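Long-range contacts in flavodoxin-like domain (Synechococcus elongatus PCC 6301, PDB 3HLY), which probably binds flavin mononucleotide and serves in electron transfer as the flavodoxin-like domain of a larger cyanobacterial flavoprotein: residues Ser14-Gln19 / Ala126-Cys131; Val26-Ala31 / Leu138-Thr143; Ala77-Lys82 / Leu108-Ala113; Glu96-Leu101 / Phe114-Val119. All coordinates share one frame; numbering follows the deposited sequence.

Contact 1: Ser14-Gln19 / Ala126-Cys131; sequences SDRLSQ and AIYQQC
Leu17 and Tyr128 mark the nearest backbone approach of the two helical segments, their CA atoms 6.4 Å apart. Segments 14-19 and 126-131 run in broadly the same direction, with 48° between them, and their axes come within 9.2 Å. The apolar part of the contact centres on one methyl. Leu17 CD2 reaches into the face of helix 125-144, lying 3.8 Å from Ile127 CG2 and 3.8 Å from Cys131 SG, with the Tyr128 ring carbon CE1 at 3.9 Å. Leu17 CG stands anti to its carbonyl carbon (chi1 -59°), which carries the branch over to the partner helix; Leu17 also packs on Phe88 of strand 84-88. This is the pairing of the first and last helices of a flavodoxin-like fold, laid on the same side of a five-stranded parallel sheet. As in flavodoxins, the turn leading into the first helix probably belongs to the phosphate-binding loop; Ser14 OG is hydrogen-bonded to Tyr11 O in the turn before the helix. Farther toward solvent, the Tyr128 ring and the aliphatic part of Arg16 cross at a slant: Arg16 CD is 3.2 Å from Tyr128 OH, and Arg16 CG is 3.6 Å from Tyr128 CZ. Guanidinium and ring planes are 42° apart, and the contact is carried by the methylenes rather than by a cation-pi stack. An alanine at Tyr128 would probably leave the Arg16 methylenes without their cover and open a gap beside Leu17. Tyr128 also touches Tyr13 and Pro123, in loops near the starts of the two helices.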
loop_
_atom_site.group_PDB
_atom_site.type_symbol
_atom_site.label_atom_id
_atom_site.label_comp_id
_atom_site.label_asym_id
_atom_site.label_seq_id
_atom_site.Cartn_x
_atom_site.Cartn_y
_atom_site.Cartn_z
ATOM N N SER A 14 2.239 2.340 -10.560
ATOM C CA SER A 14 1.772 2.675 -9.218
ATOM C C SER A 14 0.481 3.495 -9.187
ATOM O O SER A 14 -0.450 3.144 -8.465
ATOM C CB SER A 14 2.858 3.423 -8.442
ATOM O OG SER A 14 3.886 2.542 -8.044
ATOM N N ASP A 15 0.425 4.590 -9.947
ATOM C CA ASP A 15 -0.786 5.417 -9.968
ATOM C C ASP A 15 -2.021 4.561 -10.257
ATOM O O ASP A 15 -3.023 4.603 -9.537
ATOM C CB ASP A 15 -0.716 6.491 -11.063
ATOM C CG ASP A 15 0.370 7.518 -10.822
ATOM O OD1 ASP A 15 0.326 8.225 -9.788
ATOM O OD2 ASP A 15 1.269 7.625 -11.684
ATOM N N ARG A 16 -1.912 3.783 -11.326
ATOM C CA ARG A 16 -2.989 2.946 -11.827
ATOM C C ARG A 16 -3.366 1.735 -10.975
ATOM O O ARG A 16 -4.537 1.410 -10.834
ATOM C CB ARG A 16 -2.621 2.501 -13.237
ATOM C CG ARG A 16 -3.780 2.399 -14.172
ATOM C CD ARG A 16 -3.298 2.615 -15.587
ATOM N NE ARG A 16 -2.750 3.953 -15.793
ATOM C CZ ARG A 16 -2.228 4.369 -16.943
ATOM N NH1 ARG A 16 -2.177 3.551 -17.988
ATOM N NH2 ARG A 16 -1.769 5.609 -17.055
ATOM N N LEU A 17 -2.380 1.051 -10.425
ATOM C CA LEU A 17 -2.688 -0.090 -9.579
ATOM C C LEU A 17 -3.258 0.461 -8.269
ATOM O O LEU A 17 -4.266 -0.025 -7.766
ATOM C CB LEU A 17 -1.425 -0.888 -9.303
ATOM C CG LEU A 17 -0.716 -1.438 -10.540
ATOM C CD1 LEU A 17 0.762 -1.642 -10.248
ATOM C CD2 LEU A 17 -1.375 -2.717 -10.948
ATOM N N SER A 18 -2.623 1.502 -7.742
ATOM C CA SER A 18 -3.080 2.097 -6.485
ATOM C C SER A 18 -4.495 2.675 -6.608
ATOM O O SER A 18 -5.283 2.569 -5.671
ATOM C CB SER A 18 -2.074 3.151 -5.989
ATOM O OG SER A 18 -2.060 4.328 -6.791
ATOM N N GLN A 19 -4.833 3.251 -7.765
ATOM C CA GLN A 19 -6.171 3.810 -7.975
ATOM C C GLN A 19 -7.230 2.707 -8.046
ATOM O O GLN A 19 -8.343 2.870 -7.554
ATOM C CB GLN A 19 -6.214 4.618 -9.275
ATOM C CG GLN A 19 -5.760 6.050 -9.142
ATOM C CD GLN A 19 -5.578 6.721 -10.492
ATOM O OE1 GLN A 19 -6.157 6.294 -11.499
ATOM N NE2 GLN A 19 -4.776 7.777 -10.520
ATOM N N ALA A 126 -7.226 -7.701 -16.291
ATOM C CA ALA A 126 -7.323 -8.767 -15.303
ATOM C C ALA A 126 -6.661 -8.328 -13.996
ATOM O O ALA A 126 -7.254 -8.436 -12.922
ATOM C CB ALA A 126 -6.648 -10.019 -15.834
ATOM N N ILE A 127 -5.429 -7.842 -14.099
ATOM C CA ILE A 127 -4.695 -7.372 -12.936
ATOM C C ILE A 127 -5.430 -6.226 -12.229
ATOM O O ILE A 127 -5.473 -6.174 -10.994
ATOM C CB ILE A 127 -3.289 -6.874 -13.330
ATOM C CG1 ILE A 127 -2.416 -8.054 -13.764
ATOM C CG2 ILE A 127 -2.643 -6.144 -12.144
ATOM C CD1 ILE A 127 -2.043 -8.978 -12.639
ATOM N N TYR A 128 -5.996 -5.308 -13.007
ATOM C CA TYR A 128 -6.705 -4.177 -12.426
ATOM C C TYR A 128 -7.971 -4.625 -11.731
ATOM O O TYR A 128 -8.393 -4.010 -10.750
ATOM C CB TYR A 128 -7.031 -3.127 -13.486
ATOM C CG TYR A 128 -5.812 -2.399 -13.982
ATOM C CD1 TYR A 128 -4.928 -1.804 -13.085
ATOM C CD2 TYR A 128 -5.523 -2.322 -15.348
ATOM C CE1 TYR A 128 -3.786 -1.158 -13.532
ATOM C CE2 TYR A 128 -4.376 -1.675 -15.804
ATOM C CZ TYR A 128 -3.517 -1.100 -14.892
ATOM O OH TYR A 128 -2.376 -0.483 -15.319
ATOM N N GLN A 129 -8.578 -5.699 -12.234
ATOM C CA GLN A 129 -9.790 -6.228 -11.616
ATOM C C GLN A 129 -9.416 -6.834 -10.272
ATOM O O GLN A 129 -10.168 -6.725 -9.309
ATOM C CB GLN A 129 -10.438 -7.306 -12.490
ATOM C CG GLN A 129 -11.724 -7.889 -11.904
ATOM C CD GLN A 129 -12.815 -6.838 -11.707
ATOM O OE1 GLN A 129 -13.299 -6.236 -12.671
ATOM N NE2 GLN A 129 -13.201 -6.609 -10.453
ATOM N N GLN A 130 -8.251 -7.477 -10.219
ATOM C CA GLN A 130 -7.767 -8.092 -8.992
ATOM C C GLN A 130 -7.435 -7.015 -7.937
ATOM O O GLN A 130 -7.671 -7.210 -6.741
ATOM C CB GLN A 130 -6.543 -8.958 -9.290
ATOM C CG GLN A 130 -6.018 -9.713 -8.080
ATOM C CD GLN A 130 -4.773 -10.504 -8.400
ATOM O OE1 GLN A 130 -4.274 -10.467 -9.534
ATOM N NE2 GLN A 130 -4.251 -11.223 -7.406
ATOM N N CYS A 131 -6.855 -5.904 -8.370
ATOM C CA CYS A 131 -6.589 -4.782 -7.462
ATOM C C CYS A 131 -7.921 -4.268 -6.881
ATOM O O CYS A 131 -8.036 -4.004 -5.673
ATOM C CB CYS A 131 -5.965 -3.616 -8.217
ATOM S SG CYS A 131 -4.260 -3.838 -8.667
#

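Contact 2: Val26-Ala31 / Leu138-Thr143; sequences VKTGVA and LGQWLT
A Schellman motif closes helix 14-27, and its Thr28 rests on Gly139 of helix 125-144, so that the first and last helices of the flavodoxin-like fold meet again near the carboxyl end of each. Gly29, with its positive phi of 94°, turns the chain out of the helix, and its N-H bonds back to Val26 O at 2.8 Å. The chain then leads through Val30 into strand 32-36. The backbones come close because Gly139 brings no side chain: Thr28 OG1 lies 3.3 Å from Gly139 CA, and a methyl on that carbon would collide with the hydroxyl. Thr28 OG1 sits between its own backbone N and carbonyl carbon (chi1 76°) and is hydrogen-bonded to Leu25 O in the preceding turn, while CG2 faces the start of Gln140. Val30 adds an apolar touch from the strand side, CG2 packing 3.8 Å from Gly139 CA and more loosely against Leu142 CD1; both Val30 and Leu142 also lie on Val3 of the neighbouring strand. No hydrogen bond crosses between the segments. Thr143 OG1 comes within 3.4 Å of Thr28 O, but its proton goes to its own helix. There Gly139 O is gripped twice, by Thr143 N at 2.7 Å and by Thr143 OG1 at 2.8 Å, the hydroxyl standing above the carbonyl plane, 50° out of it.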
loop_
_atom_site.group_PDB
_atom_site.type_symbol
_atom_site.label_atom_id
_atom_site.label_comp_id
_atom_site.label_asym_id
_atom_site.label_seq_id
_atom_site.Cartn_x
_atom_site.Cartn_y
_atom_site.Cartn_z
ATOM N N VAL A 26 -13.155 2.366 -1.706
ATOM C CA VAL A 26 -14.167 3.387 -1.414
ATOM C C VAL A 26 -15.590 2.893 -1.634
ATOM O O VAL A 26 -16.495 3.325 -0.946
ATOM C CB VAL A 26 -13.955 4.712 -2.230
ATOM C CG1 VAL A 26 -12.670 5.369 -1.812
ATOM C CG2 VAL A 26 -13.967 4.426 -3.721
ATOM N N LYS A 27 -15.787 1.982 -2.586
ATOM C CA LYS A 27 -17.123 1.434 -2.838
ATOM C C LYS A 27 -17.696 0.791 -1.574
ATOM O O LYS A 27 -18.913 0.775 -1.373
ATOM C CB LYS A 27 -17.089 0.373 -3.947
ATOM C CG LYS A 27 -16.825 0.913 -5.342
ATOM C CD LYS A 27 -16.976 -0.188 -6.379
ATOM C CE LYS A 27 -16.537 0.288 -7.750
ATOM N NZ LYS A 27 -17.246 1.534 -8.152
ATOM N N THR A 28 -16.826 0.255 -0.723
ATOM C CA THR A 28 -17.290 -0.384 0.496
ATOM C C THR A 28 -17.539 0.621 1.587
ATOM O O THR A 28 -17.986 0.242 2.666
ATOM C CB THR A 28 -16.282 -1.376 1.068
ATOM O OG1 THR A 28 -15.225 -0.651 1.709
ATOM C CG2 THR A 28 -15.725 -2.262 -0.038
ATOM N N GLY A 29 -17.219 1.891 1.330
ATOM C CA GLY A 29 -17.444 2.903 2.343
ATOM C C GLY A 29 -16.268 3.206 3.244
ATOM O O GLY A 29 -16.412 3.934 4.222
ATOM N N VAL A 30 -15.099 2.660 2.936
ATOM C CA VAL A 30 -13.921 2.950 3.749
ATOM C C VAL A 30 -13.322 4.267 3.249
ATOM O O VAL A 30 -13.384 4.549 2.054
ATOM C CB VAL A 30 -12.862 1.849 3.605
ATOM C CG1 VAL A 30 -11.574 2.278 4.291
ATOM C CG2 VAL A 30 -13.389 0.551 4.207
ATOM N N ALA A 31 -12.777 5.076 4.153
ATOM C CA ALA A 31 -12.151 6.346 3.766
ATOM C C ALA A 31 -10.707 6.071 3.369
ATOM O O ALA A 31 -9.917 5.606 4.183
ATOM C CB ALA A 31 -12.174 7.341 4.921
ATOM N N LEU A 138 -10.674 -6.028 1.358
ATOM C CA LEU A 138 -10.116 -5.375 2.523
ATOM C C LEU A 138 -11.206 -4.507 3.139
ATOM O O LEU A 138 -11.383 -4.493 4.346
ATOM C CB LEU A 138 -8.925 -4.507 2.105
ATOM C CG LEU A 138 -8.375 -3.533 3.143
ATOM C CD1 LEU A 138 -8.130 -4.261 4.473
ATOM C CD2 LEU A 138 -7.082 -2.908 2.610
ATOM N N GLY A 139 -11.936 -3.797 2.288
ATOM C CA GLY A 139 -12.999 -2.919 2.750
ATOM C C GLY A 139 -14.090 -3.646 3.512
ATOM O O GLY A 139 -14.495 -3.237 4.607
ATOM N N GLN A 140 -14.574 -4.734 2.933
ATOM C CA GLN A 140 -15.602 -5.514 3.589
ATOM C C GLN A 140 -15.075 -6.112 4.891
ATOM O O GLN A 140 -15.819 -6.174 5.873
ATOM C CB GLN A 140 -16.134 -6.581 2.632
ATOM C CG GLN A 140 -16.913 -5.956 1.493
ATOM C CD GLN A 140 -17.486 -6.961 0.530
ATOM O OE1 GLN A 140 -16.760 -7.745 -0.083
ATOM N NE2 GLN A 140 -18.802 -6.944 0.381
ATOM N N TRP A 141 -13.798 -6.510 4.936
ATOM C CA TRP A 141 -13.253 -7.081 6.173
ATOM C C TRP A 141 -13.233 -6.038 7.285
ATOM O O TRP A 141 -13.372 -6.375 8.468
ATOM C CB TRP A 141 -11.829 -7.647 5.975
ATOM C CG TRP A 141 -11.803 -9.034 5.357
ATOM C CD1 TRP A 141 -11.292 -9.382 4.139
ATOM C CD2 TRP A 141 -12.348 -10.238 5.920
ATOM N NE1 TRP A 141 -11.487 -10.723 3.906
ATOM C CE2 TRP A 141 -12.132 -11.273 4.984
ATOM C CE3 TRP A 141 -12.996 -10.542 7.126
ATOM C CZ2 TRP A 141 -12.542 -12.597 5.216
ATOM C CZ3 TRP A 141 -13.404 -11.861 7.357
ATOM C CH2 TRP A 141 -13.173 -12.866 6.406
ATOM N N LEU A 142 -13.056 -4.772 6.906
ATOM C CA LEU A 142 -13.018 -3.686 7.884
ATOM C C LEU A 142 -14.437 -3.254 8.237
ATOM O O LEU A 142 -14.750 -3.057 9.406
ATOM C CB LEU A 142 -12.228 -2.499 7.334
ATOM C CG LEU A 142 -10.772 -2.789 6.988
ATOM C CD1 LEU A 142 -10.258 -1.705 6.062
ATOM C CD2 LEU A 142 -9.933 -2.891 8.255
ATOM N N THR A 143 -15.292 -3.120 7.225
ATOM C CA THR A 143 -16.689 -2.731 7.431
ATOM C C THR A 143 -17.431 -3.706 8.347
ATOM O O THR A 143 -18.450 -3.350 8.945
ATOM C CB THR A 143 -17.473 -2.666 6.101
ATOM O OG1 THR A 143 -16.841 -1.739 5.215
ATOM C CG2 THR A 143 -18.901 -2.195 6.345
#

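Contact 3: Ala77-Lys82 / Leu108-Ala113; sequences AAAHNK and LGLHTA
His80, whose carbonyl rests on Leu110, has its ring held by the backbone two residues on: Lys82 N donates to His80 ND1 at 3.2 Å. The bond is fairly straight, 162° at the hydrogen, though the donor is tilted 23° from the ring plane. Since ND1 accepts, the ring proton is likely to be on NE2, in keeping with a weak bond from there to Ser50 O; the backbone N of His80 pairs with Gln83 OE1. The side chain leaves the backbone away from segment 108-113, while the carbonyl faces it. Leu110 CG stands anti to its carbonyl carbon (chi1 -72°), bringing the branch to His80 O, which lies 3.2 Å from Leu110 CG and 3.4 Å from Leu110 CD1. Leu110 CD1 also reaches Ala79 CB at 4.1 Å, and Leu108 CD1 meets the same methyl at 3.9 Å, so the alanine is covered by two leucines. An alanine at Leu110 would probably open a gap beside Ala79 and Phe105 and leave the His80 carbonyl without its apolar cover. No conventional hydrogen bond joins the segments; Asn81 CA instead makes a bent CA-H...O contact with Gly109 O, 3.4 Å away. Gly109 forms the Schellman turn after helix 98-107, and a CB there would collide with Asn81 CB. The contact thus brings together two turns of the flavodoxin-like fold at the same end of the parallel sheet, one running from helix 66-78 into strand 84-88, the other from helix 98-107 into the outermost strand 111-112, with Phe105 packed on both Ala79 and Leu110.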
loop_
_atom_site.group_PDB
_atom_site.type_symbol
_atom_site.label_atom_id
_atom_site.label_comp_id
_atom_site.label_asym_id
_atom_site.label_seq_id
_atom_site.Cartn_x
_atom_site.Cartn_y
_atom_site.Cartn_z
ATOM N N ALA A 77 8.478 2.734 10.895
ATOM C CA ALA A 77 8.571 3.237 12.256
ATOM C C ALA A 77 7.191 3.382 12.892
ATOM O O ALA A 77 7.024 3.096 14.061
ATOM C CB ALA A 77 9.310 4.582 12.268
ATOM N N ALA A 78 6.193 3.805 12.122
ATOM C CA ALA A 78 4.854 3.993 12.680
ATOM C C ALA A 78 3.884 2.814 12.576
ATOM O O ALA A 78 2.874 2.781 13.290
ATOM C CB ALA A 78 4.214 5.236 12.066
ATOM N N ALA A 79 4.167 1.853 11.697
ATOM C CA ALA A 79 3.271 0.709 11.553
ATOM C C ALA A 79 3.295 -0.127 12.826
ATOM O O ALA A 79 4.337 -0.243 13.479
ATOM C CB ALA A 79 3.685 -0.142 10.358
ATOM N N HIS A 80 2.156 -0.723 13.170
ATOM C CA HIS A 80 2.081 -1.518 14.385
ATOM C C HIS A 80 1.219 -2.761 14.221
ATOM O O HIS A 80 0.573 -2.945 13.184
ATOM C CB HIS A 80 1.552 -0.657 15.527
ATOM C CG HIS A 80 0.204 -0.079 15.268
ATOM N ND1 HIS A 80 -0.960 -0.795 15.457
ATOM C CD2 HIS A 80 -0.171 1.135 14.802
ATOM C CE1 HIS A 80 -1.992 -0.047 15.115
ATOM N NE2 HIS A 80 -1.541 1.127 14.713
ATOM N N ASN A 81 1.194 -3.582 15.271
ATOM C CA ASN A 81 0.477 -4.857 15.291
ATOM C C ASN A 81 -1.035 -4.953 15.189
ATOM O O ASN A 81 -1.554 -6.060 15.116
ATOM C CB ASN A 81 0.903 -5.675 16.516
ATOM C CG ASN A 81 0.585 -4.974 17.833
ATOM O OD1 ASN A 81 -0.544 -4.538 18.073
ATOM N ND2 ASN A 81 1.585 -4.877 18.697
ATOM N N LYS A 82 -1.758 -3.845 15.182
ATOM C CA LYS A 82 -3.213 -3.939 15.103
ATOM C C LYS A 82 -3.762 -3.684 13.693
ATOM O O LYS A 82 -4.979 -3.609 13.496
ATOM C CB LYS A 82 -3.833 -2.957 16.075
ATOM N N LEU A 108 6.551 -6.753 12.546
ATOM C CA LEU A 108 6.051 -5.669 13.392
ATOM C C LEU A 108 4.717 -6.118 13.944
ATOM O O LEU A 108 4.088 -5.410 14.730
ATOM C CB LEU A 108 5.844 -4.386 12.595
ATOM C CG LEU A 108 7.075 -3.621 12.125
ATOM C CD1 LEU A 108 6.635 -2.446 11.273
ATOM C CD2 LEU A 108 7.884 -3.152 13.325
ATOM N N GLY A 109 4.279 -7.292 13.496
ATOM C CA GLY A 109 3.011 -7.841 13.942
ATOM C C GLY A 109 1.800 -7.580 13.057
ATOM O O GLY A 109 0.671 -7.744 13.496
ATOM N N LEU A 110 2.007 -7.174 11.811
ATOM C CA LEU A 110 0.860 -6.920 10.941
ATOM C C LEU A 110 0.426 -8.170 10.178
ATOM O O LEU A 110 1.247 -9.030 9.884
ATOM C CB LEU A 110 1.186 -5.819 9.920
ATOM C CG LEU A 110 1.318 -4.352 10.354
ATOM C CD1 LEU A 110 2.726 -4.071 10.852
ATOM C CD2 LEU A 110 1.012 -3.449 9.152
ATOM N N HIS A 111 -0.864 -8.289 9.886
ATOM C CA HIS A 111 -1.318 -9.419 9.079
ATOM C C HIS A 111 -1.572 -8.855 7.664
ATOM O O HIS A 111 -1.564 -7.632 7.472
ATOM C CB HIS A 111 -2.575 -10.081 9.678
ATOM C CG HIS A 111 -3.759 -9.177 9.805
ATOM N ND1 HIS A 111 -4.952 -9.427 9.164
ATOM C CD2 HIS A 111 -3.961 -8.067 10.553
ATOM C CE1 HIS A 111 -5.839 -8.515 9.515
ATOM N NE2 HIS A 111 -5.264 -7.678 10.358
ATOM N N THR A 112 -1.756 -9.720 6.667
ATOM C CA THR A 112 -1.985 -9.229 5.300
ATOM C C THR A 112 -3.400 -8.701 5.122
ATOM O O THR A 112 -4.353 -9.268 5.650
ATOM C CB THR A 112 -1.767 -10.330 4.250
ATOM O OG1 THR A 112 -2.664 -11.415 4.514
ATOM C CG2 THR A 112 -0.336 -10.825 4.276
ATOM N N ALA A 113 -3.560 -7.614 4.377
ATOM C CA ALA A 113 -4.905 -7.077 4.176
ATOM C C ALA A 113 -5.616 -7.862 3.066
ATOM O O ALA A 113 -6.843 -7.899 3.005
ATOM C CB ALA A 113 -4.835 -5.596 3.833
#

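Contact 4: Glu96-Leu101 / Phe114-Val119; sequences EPIDAL and FPPIRV
Arg118 meets Asp99 across this contact in a long salt bridge, its NH2 donating to Asp99 OD2 at 3.5 Å. The bond is weak, with 153° at the hydrogen, although the carboxylate oxygen arrives at the guanidinium edge and near its plane; the two flat groups are turned 38° apart. An extended chain from CG to NE carries the charge across to the first turn of helix 98-107, where Asp99 is probably further stabilised by the helix amino end. Pro97 occupies the N-cap position, and its carbonyl O takes weak bonds from Ala100 N at 3.1 Å and from Leu101 N. Beside the charged pair lies Ile98. Its CG2 packs 3.8 Å from Pro116 CB and 3.7 Å from Arg118 NH2, and its CD1 reaches toward Ile117 O at 3.8 Å. The backbone of Ile117 is hydrogen-bonded with Leu87 and Asp89. Segment 114-119, part of the link from the last strand to the last helix of the flavodoxin-like fold, thus extends along the end of strand 84-88, with helix 98-107 meeting it through Ile98, while Phe114, Ile117 and Val119 pack on helix 125-144.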
loop_
_atom_site.group_PDB
_atom_site.type_symbol
_atom_site.label_atom_id
_atom_site.label_comp_id
_atom_site.label_asym_id
_atom_site.label_seq_id
_atom_site.Cartn_x
_atom_site.Cartn_y
_atom_site.Cartn_z
ATOM N N GLU A 96 12.209 -3.026 -4.750
ATOM C CA GLU A 96 12.256 -3.994 -3.664
ATOM C C GLU A 96 11.236 -5.107 -3.866
ATOM O O GLU A 96 10.104 -4.857 -4.276
ATOM C CB GLU A 96 11.967 -3.309 -2.326
ATOM C CG GLU A 96 13.175 -3.121 -1.434
ATOM C CD GLU A 96 12.787 -2.961 0.025
ATOM O OE1 GLU A 96 11.991 -2.043 0.337
ATOM O OE2 GLU A 96 13.277 -3.758 0.858
ATOM N N PRO A 97 11.624 -6.355 -3.574
ATOM C CA PRO A 97 10.737 -7.517 -3.721
ATOM C C PRO A 97 9.588 -7.500 -2.705
ATOM O O PRO A 97 9.781 -7.122 -1.550
ATOM C CB PRO A 97 11.676 -8.705 -3.485
ATOM C CG PRO A 97 13.047 -8.155 -3.805
ATOM C CD PRO A 97 12.990 -6.777 -3.219
ATOM N N ILE A 98 8.402 -7.919 -3.132
ATOM C CA ILE A 98 7.243 -7.957 -2.239
ATOM C C ILE A 98 7.569 -8.700 -0.948
ATOM O O ILE A 98 7.311 -8.210 0.147
ATOM C CB ILE A 98 6.023 -8.647 -2.932
ATOM C CG1 ILE A 98 5.182 -7.597 -3.659
ATOM C CG2 ILE A 98 5.177 -9.396 -1.913
ATOM C CD1 ILE A 98 3.995 -8.167 -4.379
ATOM N N ASP A 99 8.162 -9.880 -1.090
ATOM C CA ASP A 99 8.518 -10.729 0.041
ATOM C C ASP A 99 9.322 -10.015 1.134
ATOM O O ASP A 99 9.072 -10.213 2.325
ATOM C CB ASP A 99 9.290 -11.941 -0.473
ATOM C CG ASP A 99 8.633 -12.576 -1.694
ATOM O OD1 ASP A 99 8.084 -13.690 -1.568
ATOM O OD2 ASP A 99 8.658 -11.953 -2.785
ATOM N N ALA A 100 10.282 -9.184 0.727
ATOM C CA ALA A 100 11.116 -8.451 1.674
ATOM C C ALA A 100 10.281 -7.504 2.543
ATOM O O ALA A 100 10.437 -7.477 3.765
ATOM C CB ALA A 100 12.193 -7.664 0.921
ATOM N N LEU A 101 9.407 -6.725 1.906
ATOM C CA LEU A 101 8.542 -5.798 2.624
ATOM C C LEU A 101 7.616 -6.589 3.522
ATOM O O LEU A 101 7.443 -6.255 4.685
ATOM C CB LEU A 101 7.681 -4.972 1.660
ATOM C CG LEU A 101 8.320 -3.852 0.843
ATOM C CD1 LEU A 101 8.936 -2.823 1.779
ATOM C CD2 LEU A 101 9.374 -4.437 -0.076
ATOM N N PHE A 114 -4.816 -8.485 2.206
ATOM C CA PHE A 114 -5.272 -9.302 1.087
ATOM C C PHE A 114 -4.026 -9.990 0.523
ATOM O O PHE A 114 -2.913 -9.624 0.871
ATOM C CB PHE A 114 -5.961 -8.447 -0.009
ATOM C CG PHE A 114 -5.219 -7.170 -0.392
ATOM C CD1 PHE A 114 -5.723 -5.919 -0.021
ATOM C CD2 PHE A 114 -4.049 -7.218 -1.148
ATOM C CE1 PHE A 114 -5.064 -4.717 -0.402
ATOM C CE2 PHE A 114 -3.385 -6.029 -1.534
ATOM C CZ PHE A 114 -3.891 -4.782 -1.162
ATOM N N PRO A 115 -4.191 -11.008 -0.341
ATOM C CA PRO A 115 -2.971 -11.643 -0.868
ATOM C C PRO A 115 -2.132 -10.661 -1.691
ATOM O O PRO A 115 -2.658 -9.916 -2.523
ATOM C CB PRO A 115 -3.508 -12.796 -1.730
ATOM C CG PRO A 115 -4.796 -13.172 -1.032
ATOM C CD PRO A 115 -5.392 -11.805 -0.658
ATOM N N PRO A 116 -0.809 -10.661 -1.482
ATOM C CA PRO A 116 0.038 -9.744 -2.244
ATOM C C PRO A 116 -0.313 -9.759 -3.739
ATOM O O PRO A 116 -0.506 -10.820 -4.320
ATOM C CB PRO A 116 1.441 -10.276 -1.963
ATOM C CG PRO A 116 1.323 -10.737 -0.520
ATOM C CD PRO A 116 -0.011 -11.469 -0.537
ATOM N N ILE A 117 -0.398 -8.584 -4.359
ATOM C CA ILE A 117 -0.724 -8.516 -5.775
ATOM C C ILE A 117 0.566 -8.502 -6.593
ATOM O O ILE A 117 1.178 -7.456 -6.786
ATOM C CB ILE A 117 -1.544 -7.264 -6.088
ATOM C CG1 ILE A 117 -2.869 -7.318 -5.324
ATOM C CG2 ILE A 117 -1.788 -7.161 -7.593
ATOM C CD1 ILE A 117 -3.588 -5.959 -5.259
ATOM N N ARG A 118 0.951 -9.672 -7.088
ATOM C CA ARG A 118 2.182 -9.835 -7.855
ATOM C C ARG A 118 2.058 -9.588 -9.360
ATOM O O ARG A 118 1.509 -10.406 -10.087
ATOM C CB ARG A 118 2.721 -11.242 -7.609
ATOM C CG ARG A 118 2.834 -11.583 -6.128
ATOM C CD ARG A 118 3.362 -12.983 -5.877
ATOM N NE ARG A 118 3.366 -13.287 -4.449
ATOM C CZ ARG A 118 4.358 -13.003 -3.611
ATOM N NH1 ARG A 118 4.249 -13.316 -2.328
ATOM N NH2 ARG A 118 5.468 -12.432 -4.046
ATOM N N VAL A 119 2.577 -8.461 -9.830
ATOM C CA VAL A 119 2.527 -8.158 -11.252
ATOM C C VAL A 119 3.914 -8.379 -11.863
ATOM O O VAL A 119 4.895 -7.753 -11.458
ATOM C CB VAL A 119 2.060 -6.703 -11.504
ATOM C CG1 VAL A 119 0.694 -6.487 -10.877
ATOM C CG2 VAL A 119 3.056 -5.721 -10.932
#

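Contacts 1 and 2 join the same two helices, 14-27 and 125-144, at places about 17 Å apart between centres: contact 1 is partly buried and relies on a leucine and a tyrosine, whereas contact 2 is a surface contact made close by a glycine. Segment 108-113 of contact 3 begins just after helix 98-107, whose start contact 4 uses, and runs directly into 114-119. Contact 3 joins turns through backbone and leucine; contact 4 alone has a salt bridge across it, between two exposed side chains. Contact 4 touches contact 1 through Val119 and Ile127, while Leu138 of contact 2 packs on Ala113 of contact 3 and on Phe114 of contact 4.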